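Local structure of potential RNA-dependent RNA polymerase (Human picobirnavirus, 5I62) at residues Ser28-Pro31 and Glu32-Thr36; Ser116-Gly120 and Val121-Arg125; Asp383-Leu386 and Glu387-Tyr390. The protein catalyses the RNA-templated joining of ribonucleoside triphosphates into RNA, serving both transcription and genome replication of a double-stranded RNA virus. All blocks are in the same frame, centred on the assembly; numbering follows the deposited sequence.

All three contacts are local, each within one unbroken run, and lie at the surface, although contacts 2 and 3 each include a buried residue, Trp118 and Met384. They share no elements. Contact 1 leads from helix 17-28 to strand 34-35, contact 2 links helices 108-116 and 129-135, and contact 3 joins helix 370-378 to strand 390-392. Contacts 1 and 2 lie on opposite sides of the chain's centre, nearest atoms about 39 Å apart; contacts 2 and 3 approach to about 18 Å. A glutamine amide bonds to backbone in contacts 1 and 3, joined in contact 3 by an asparagine and a 3-10 turn; contact 2 combines a turn, apolar packing and an arginine bonded outside.

Contact 1. Residues Ser28-Pro31 and Glu32-Thr36; sequences SGQP and EVYRT
The side-chain amide of Gln30 bonds to both backbone polar groups of Glu32. Gln30 OE1 accepts from Glu32 N at 2.8 Å, and Gln30 NE2 donates to Glu32 O at 3.0 Å. The first has its donor 35° above the carbonyl plane of the amide, whereas the second lies in the plane of both groups and uses a lone pair of Glu32 O. This reach depends on the bent chain of Gln30: CG stands anti to the backbone N (chi1 -165°), and a bend at chi2 turns the amide alongside the backbone of Glu32. The aliphatic part of Glu32 lies against the same oxygen, with Glu32 CG 3.2 Å from Gln30 OE1.

Tyr34 meets the amide from the opposite direction. Its ring plane is only 11° from that of the amide, and its hydroxyl carries the closest approach, Tyr34 OH to Gln30 CD at 3.1 Å. The nitrogen lies obliquely by the ring, Gln30 NE2 to Tyr34 CE2 being 3.4 Å. The angles from OE1 and NE2 to Tyr34 OH are too poor for hydrogen bonds.

Ser80 reinforces the arrangement: its OG bonds to Glu32 O and Tyr34 N, and its carbonyl takes a weak bond from Gln30 NE2. With OE1 accepting and NE2 donating, the amide's flip is settled by its partners, and neutral polar groups, with no ionic pair, link it to the chain entering strand 34-35.

Contact 2. Residues Ser116-Gly120 and Val121-Arg125; sequences SEWKG and VSRLR
Trp118 and Val121 are the ends of a type II beta turn, closed by the bond from Val121 N to Trp118 O at 3.1 Å with an N-H...O angle of 158°. Gly120 occupies the third position of the turn with a positive phi of 81°, usual for that position and one that favours glycine. A type I turn from Ser116 to Lys119 runs directly into it, with Lys119 N bonded to Ser116 O, so the chain leaving helix 108-116 passes through two overlapping turns. Beyond Val121 the backbone is extended and follows neither helix nor strand.

A branch methyl of Val121 meets the base of the Trp118 side chain. Val121 CG2, beside the backbone N and anti to the carbonyl carbon, lies 3.5 Å from Trp118 CB and also rests 3.1 Å from Trp118 O, the oxygen that accepts the turn bond. The indole is reached by Arg123 instead: Arg123 NH2 comes to the ring edge, 3.6 Å from Trp118 CD1, with ring and guanidinium planes 56° apart, so there is no stack. That nitrogen is also 3.0 Å from Trp118 O, but the angle is too poor for a hydrogen bond. Bends at chi2 and chi3 fold the arginine back over the turn, where Arg123 NE makes a weak bond to Val121 O at 3.4 Å. The stronger hold lies outside: Asp283 OD2 takes both the salt bridge from Arg123 NH1 and the hydrogen bond from Trp118 NE1, tying the two side chains to one carboxylate oxygen.

The turn thus sits against two helices. Trp118 packs on Leu280 and Leu284 of helix 271-284, the helix that also supplies Asp283, while Val121 packs on Thr224 and Leu228 of helix 208-228.

Contact 3. Residues Asp383-Leu386 and Glu387-Tyr390; sequences DMNL and EKQY
Between Asn385 and Gln389 the backbone makes a short 3-10 turn, with successive i to i+3 bonds from Lys388 N to Asn385 O at 2.9 Å and from Gln389 N to Leu386 O at 3.2 Å. The side chain of Asn385 folds over the start of this turn. With CG anti to the backbone N (chi1 168°), Asn385 OD1 accepts from Glu387 N at 3.0 Å, which forms an Asx turn; the donor stands well above the carbonyl plane.

Gln389 turns back across the loop. Its bend at chi2 brings Gln389 NE2 to Asn385 O at 3.1 Å, an almost straight bond with an N-H...O angle of 170° and the acceptor in the plane of the donating amide. Asn385 O is therefore gripped by two donors, Gln389 NE2 and Lys388 N, which arrive from opposite faces of its carbonyl plane. The other end of the glutamine amide is held as well, since Gln389 OE1 accepts from the backbone N of Asp261. That bond and the one to Asn385 O set the amide's orientation. The methyl end of Met384 touches the oxygen, Met384 CE to Gln389 OE1 being 3.3 Å, and the two side chains cross at about a right angle.

An Asx turn opening a 3-10 turn here brings the chain from helix 370-378 into strand 390-392, which pairs antiparallel with strand 257-261. Helix, tight loop and edge strand in this order are consistent with motif D of the polymerase palm, and the glutamine links that loop to Asp261, probably the first aspartate of the motif A D-x4-D sequence, at the end of strand 257-261.

Contact 1. Residues Ser28-Pro31 and Glu32-Thr36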
loop_
_atom_site.group_PDB
_atom_site.type_symbol
_atom_site.label_atom_id
_atom_site.label_comp_id
_atom_site.label_asym_id
_atom_site.label_seq_id
_atom_site.Cartn_x
_atom_site.Cartn_y
_atom_site.Cartn_z
ATOM N N SER A 28 23.690 -8.189 4.078
ATOM C CA SER A 28 24.138 -8.974 2.929
ATOM C C SER A 28 23.264 -8.770 1.698
ATOM O O SER A 28 23.759 -8.869 0.572
ATOM C CB SER A 28 24.173 -10.469 3.270
ATOM O OG SER A 28 22.869 -11.016 3.426
ATOM N N GLY A 29 21.979 -8.497 1.887
ATOM C CA GLY A 29 21.030 -8.558 0.799
ATOM C C GLY A 29 20.723 -9.996 0.398
ATOM O O GLY A 29 21.182 -10.967 1.026
ATOM N N GLN A 30 19.947 -10.118 -0.649
ATOM C CA GLN A 30 19.519 -11.427 -1.170
ATOM C C GLN A 30 19.541 -11.304 -2.692
ATOM O O GLN A 30 18.642 -10.693 -3.288
ATOM C CB GLN A 30 18.136 -11.803 -0.640
ATOM C CG GLN A 30 17.697 -13.268 -0.805
ATOM C CD GLN A 30 17.755 -13.726 -2.234
ATOM O OE1 GLN A 30 18.724 -14.372 -2.648
ATOM N NE2 GLN A 30 16.737 -13.355 -3.021
ATOM N N PRO A 31 20.566 -11.852 -3.353
ATOM C CA PRO A 31 20.738 -11.586 -4.793
ATOM C C PRO A 31 19.961 -12.506 -5.726
ATOM O O PRO A 31 19.874 -12.189 -6.919
ATOM C CB PRO A 31 22.251 -11.752 -4.999
ATOM C CG PRO A 31 22.656 -12.750 -3.948
ATOM C CD PRO A 31 21.761 -12.482 -2.752
ATOM N N GLU A 32 19.377 -13.603 -5.239
ATOM C CA GLU A 32 18.778 -14.599 -6.125
ATOM C C GLU A 32 17.438 -14.146 -6.693
ATOM O O GLU A 32 16.627 -13.531 -5.998
ATOM C CB GLU A 32 18.556 -15.922 -5.392
ATOM C CG GLU A 32 19.786 -16.528 -4.822
ATOM C CD GLU A 32 20.719 -17.030 -5.904
ATOM O OE1 GLU A 32 21.886 -16.580 -5.920
ATOM O OE2 GLU A 32 20.285 -17.851 -6.754
ATOM N N VAL A 33 17.200 -14.492 -7.956
ATOM C CA VAL A 33 15.899 -14.324 -8.592
ATOM C C VAL A 33 15.093 -15.581 -8.312
ATOM O O VAL A 33 15.524 -16.677 -8.671
ATOM C CB VAL A 33 16.045 -14.093 -10.107
ATOM C CG1 VAL A 33 14.666 -14.039 -10.786
ATOM C CG2 VAL A 33 16.840 -12.814 -10.390
ATOM N N TYR A 34 13.935 -15.430 -7.668
ATOM C CA TYR A 34 13.075 -16.558 -7.320
ATOM C C TYR A 34 12.005 -16.733 -8.389
ATOM O O TYR A 34 11.122 -15.885 -8.552
ATOM C CB TYR A 34 12.440 -16.366 -5.943
ATOM C CG TYR A 34 13.458 -16.375 -4.833
ATOM C CD1 TYR A 34 14.611 -17.139 -4.944
ATOM C CD2 TYR A 34 13.268 -15.635 -3.677
ATOM C CE1 TYR A 34 15.558 -17.156 -3.946
ATOM C CE2 TYR A 34 14.206 -15.644 -2.672
ATOM C CZ TYR A 34 15.349 -16.414 -2.810
ATOM O OH TYR A 34 16.292 -16.429 -1.807
ATOM N N ARG A 35 12.076 -17.846 -9.101
ATOM C CA ARG A 35 11.121 -18.200 -10.136
ATOM C C ARG A 35 10.201 -19.284 -9.582
ATOM O O ARG A 35 10.669 -20.219 -8.923
ATOM C CB ARG A 35 11.892 -18.669 -11.366
ATOM C CG ARG A 35 11.105 -19.099 -12.544
ATOM C CD ARG A 35 10.698 -17.975 -13.498
ATOM N NE ARG A 35 10.223 -18.668 -14.684
ATOM C CZ ARG A 35 9.053 -19.301 -14.762
ATOM N NH1 ARG A 35 8.186 -19.254 -13.745
ATOM N NH2 ARG A 35 8.741 -19.959 -15.871
ATOM N N THR A 36 8.893 -19.133 -9.793
ATOM C CA THR A 36 7.915 -20.121 -9.338
ATOM C C THR A 36 7.926 -21.313 -10.300
ATOM O O THR A 36 8.564 -21.282 -11.352
ATOM C CB THR A 36 6.515 -19.498 -9.266
ATOM O OG1 THR A 36 6.051 -19.259 -10.597
ATOM C CG2 THR A 36 6.495 -18.188 -8.459
#

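Contact 2. Residues Ser116-Gly120 and Val121-Arg125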
loop_
_atom_site.group_PDB
_atom_site.type_symbol
_atom_site.label_atom_id
_atom_site.label_comp_id
_atom_site.label_asym_id
_atom_site.label_seq_id
_atom_site.Cartn_x
_atom_site.Cartn_y
_atom_site.Cartn_z
ATOM N N SER A 116 -15.998 19.162 5.416
ATOM C CA SER A 116 -17.420 19.181 5.100
ATOM C C SER A 116 -17.901 17.838 4.583
ATOM O O SER A 116 -19.077 17.505 4.745
ATOM C CB SER A 116 -17.713 20.273 4.076
ATOM O OG SER A 116 -17.431 21.527 4.651
ATOM N N GLU A 117 -17.018 17.051 3.957
ATOM C CA GLU A 117 -17.457 15.753 3.455
ATOM C C GLU A 117 -17.883 14.805 4.568
ATOM O O GLU A 117 -18.598 13.847 4.291
ATOM C CB GLU A 117 -16.376 15.091 2.612
ATOM C CG GLU A 117 -16.015 15.856 1.365
ATOM C CD GLU A 117 -15.126 15.045 0.440
ATOM O OE1 GLU A 117 -13.900 15.309 0.405
ATOM O OE2 GLU A 117 -15.650 14.126 -0.239
ATOM N N TRP A 118 -17.460 15.033 5.812
ATOM C CA TRP A 118 -17.904 14.189 6.915
ATOM C C TRP A 118 -18.734 14.950 7.951
ATOM O O TRP A 118 -18.779 14.560 9.121
ATOM C CB TRP A 118 -16.721 13.454 7.556
ATOM C CG TRP A 118 -15.531 14.268 7.979
ATOM C CD1 TRP A 118 -15.454 15.141 9.035
ATOM C CD2 TRP A 118 -14.225 14.240 7.387
ATOM N NE1 TRP A 118 -14.183 15.667 9.126
ATOM C CE2 TRP A 118 -13.408 15.130 8.132
ATOM C CE3 TRP A 118 -13.669 13.563 6.299
ATOM C CZ2 TRP A 118 -12.072 15.351 7.821
ATOM C CZ3 TRP A 118 -12.339 13.778 5.996
ATOM C CH2 TRP A 118 -11.555 14.665 6.748
ATOM N N LYS A 119 -19.404 16.021 7.533
ATOM C CA LYS A 119 -20.417 16.662 8.358
ATOM C C LYS A 119 -21.426 15.639 8.864
ATOM O O LYS A 119 -21.923 14.813 8.101
ATOM C CB LYS A 119 -21.144 17.725 7.543
ATOM C CG LYS A 119 -22.003 18.648 8.366
ATOM C CD LYS A 119 -21.162 19.823 8.842
ATOM C CE LYS A 119 -20.701 20.659 7.645
ATOM N NZ LYS A 119 -19.677 21.697 8.004
ATOM N N GLY A 120 -21.738 15.708 10.154
ATOM C CA GLY A 120 -22.733 14.837 10.734
ATOM C C GLY A 120 -22.255 13.444 11.074
ATOM O O GLY A 120 -22.998 12.699 11.729
ATOM N N VAL A 121 -21.049 13.064 10.643
ATOM C CA VAL A 121 -20.480 11.778 11.029
ATOM C C VAL A 121 -20.350 11.681 12.549
ATOM O O VAL A 121 -20.137 12.678 13.250
ATOM C CB VAL A 121 -19.121 11.584 10.336
ATOM C CG1 VAL A 121 -18.428 10.308 10.781
ATOM C CG2 VAL A 121 -19.327 11.548 8.841
ATOM N N SER A 122 -20.504 10.463 13.060
ATOM C CA SER A 122 -20.252 10.203 14.467
ATOM C C SER A 122 -18.771 10.435 14.753
ATOM O O SER A 122 -17.907 9.761 14.177
ATOM C CB SER A 122 -20.664 8.774 14.814
ATOM O OG SER A 122 -22.065 8.602 14.651
ATOM N N ARG A 123 -18.476 11.400 15.622
ATOM C CA ARG A 123 -17.092 11.694 15.965
ATOM C C ARG A 123 -16.413 10.461 16.550
ATOM O O ARG A 123 -17.032 9.641 17.230
ATOM C CB ARG A 123 -17.012 12.852 16.956
ATOM C CG ARG A 123 -17.646 14.135 16.457
ATOM C CD ARG A 123 -16.814 14.756 15.347
ATOM N NE ARG A 123 -17.501 14.727 14.059
ATOM C CZ ARG A 123 -17.090 15.400 12.987
ATOM N NH1 ARG A 123 -15.992 16.144 13.062
ATOM N NH2 ARG A 123 -17.770 15.330 11.849
ATOM N N LEU A 124 -15.120 10.338 16.277
ATOM C CA LEU A 124 -14.387 9.141 16.640
ATOM C C LEU A 124 -13.968 9.211 18.097
ATOM O O LEU A 124 -13.617 10.273 18.613
ATOM C CB LEU A 124 -13.156 8.975 15.760
ATOM C CG LEU A 124 -13.362 9.078 14.252
ATOM C CD1 LEU A 124 -12.028 8.875 13.562
ATOM C CD2 LEU A 124 -14.385 8.046 13.777
ATOM N N ARG A 125 -14.002 8.072 18.764
ATOM C CA ARG A 125 -13.407 7.962 20.078
ATOM C C ARG A 125 -12.349 6.876 20.020
ATOM O O ARG A 125 -12.446 5.937 19.218
ATOM C CB ARG A 125 -14.448 7.637 21.131
ATOM C CG ARG A 125 -15.835 8.089 20.740
ATOM C CD ARG A 125 -16.681 8.288 21.944
ATOM N NE ARG A 125 -18.004 8.788 21.567
ATOM C CZ ARG A 125 -18.537 9.921 22.041
ATOM N NH1 ARG A 125 -17.889 10.698 22.926
ATOM N NH2 ARG A 125 -19.744 10.305 21.630
#

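Contact 3. Residues Asp383-Leu386 and Glu387-Tyr390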
loop_
_atom_site.group_PDB
_atom_site.type_symbol
_atom_site.label_atom_id
_atom_site.label_comp_id
_atom_site.label_asym_id
_atom_site.label_seq_id
_atom_site.Cartn_x
_atom_site.Cartn_y
_atom_site.Cartn_z
ATOM N N ASP A 383 6.813 15.893 -4.698
ATOM C CA ASP A 383 7.530 15.640 -5.936
ATOM C C ASP A 383 6.634 14.873 -6.893
ATOM O O ASP A 383 6.016 13.878 -6.505
ATOM C CB ASP A 383 8.817 14.861 -5.666
ATOM C CG ASP A 383 9.795 14.927 -6.823
ATOM O OD1 ASP A 383 9.861 15.979 -7.497
ATOM O OD2 ASP A 383 10.510 13.927 -7.048
ATOM N N MET A 384 6.553 15.356 -8.131
ATOM C CA MET A 384 5.758 14.761 -9.192
ATOM C C MET A 384 6.498 14.992 -10.508
ATOM O O MET A 384 7.077 16.053 -10.727
ATOM C CB MET A 384 4.345 15.364 -9.276
ATOM C CG MET A 384 3.563 15.432 -7.957
ATOM S SD MET A 384 1.988 16.315 -8.110
ATOM C CE MET A 384 0.961 15.127 -8.968
ATOM N N ASN A 385 6.482 13.989 -11.362
ATOM C CA ASN A 385 7.089 14.019 -12.693
ATOM C C ASN A 385 5.912 14.149 -13.657
ATOM O O ASN A 385 5.065 13.256 -13.749
ATOM C CB ASN A 385 7.940 12.750 -12.864
ATOM C CG ASN A 385 8.420 12.473 -14.267
ATOM O OD1 ASN A 385 8.248 13.256 -15.191
ATOM N ND2 ASN A 385 9.017 11.290 -14.430
ATOM N N LEU A 386 5.805 15.311 -14.298
ATOM C CA LEU A 386 4.678 15.562 -15.190
ATOM C C LEU A 386 4.481 14.414 -16.176
ATOM O O LEU A 386 3.348 14.097 -16.564
ATOM C CB LEU A 386 4.897 16.878 -15.929
ATOM C CG LEU A 386 3.736 17.293 -16.837
ATOM C CD1 LEU A 386 2.403 17.214 -16.100
ATOM C CD2 LEU A 386 3.955 18.681 -17.399
ATOM N N GLU A 387 5.577 13.752 -16.553
ATOM C CA GLU A 387 5.532 12.706 -17.566
ATOM C C GLU A 387 4.734 11.504 -17.100
ATOM O O GLU A 387 4.242 10.720 -17.917
ATOM C CB GLU A 387 6.951 12.277 -17.926
ATOM C CG GLU A 387 7.118 11.878 -19.369
ATOM C CD GLU A 387 7.245 13.075 -20.297
ATOM O OE1 GLU A 387 6.853 14.200 -19.909
ATOM O OE2 GLU A 387 7.741 12.890 -21.428
ATOM N N LYS A 388 4.608 11.329 -15.801
ATOM C CA LYS A 388 3.919 10.156 -15.310
ATOM C C LYS A 388 2.471 10.430 -14.954
ATOM O O LYS A 388 1.759 9.497 -14.577
ATOM C CB LYS A 388 4.668 9.606 -14.108
ATOM C CG LYS A 388 4.351 10.314 -12.848
ATOM C CD LYS A 388 5.398 10.027 -11.899
ATOM C CE LYS A 388 5.740 11.292 -11.539
ATOM N NZ LYS A 388 6.655 11.299 -10.294
ATOM N N GLN A 389 2.038 11.687 -15.000
ATOM C CA GLN A 389 0.621 11.957 -14.893
ATOM C C GLN A 389 -0.047 11.416 -16.150
ATOM O O GLN A 389 0.584 11.297 -17.204
ATOM C CB GLN A 389 0.368 13.455 -14.732
ATOM C CG GLN A 389 1.328 14.170 -13.768
ATOM C CD GLN A 389 1.395 13.543 -12.382
ATOM O OE1 GLN A 389 0.378 13.398 -11.701
ATOM N NE2 GLN A 389 2.609 13.209 -11.941
ATOM N N TYR A 390 -1.316 11.051 -16.034
ATOM C CA TYR A 390 -2.062 10.546 -17.175
ATOM C C TYR A 390 -3.391 11.282 -17.279
ATOM O O TYR A 390 -4.040 11.556 -16.267
ATOM C CB TYR A 390 -2.302 9.023 -17.081
ATOM C CG TYR A 390 -3.129 8.496 -18.238
ATOM C CD1 TYR A 390 -2.553 8.276 -19.491
ATOM C CD2 TYR A 390 -4.488 8.252 -18.090
ATOM C CE1 TYR A 390 -3.313 7.808 -20.561
ATOM C CE2 TYR A 390 -5.253 7.780 -19.144
ATOM C CZ TYR A 390 -4.666 7.556 -20.376
ATOM O OH TYR A 390 -5.438 7.087 -21.420
#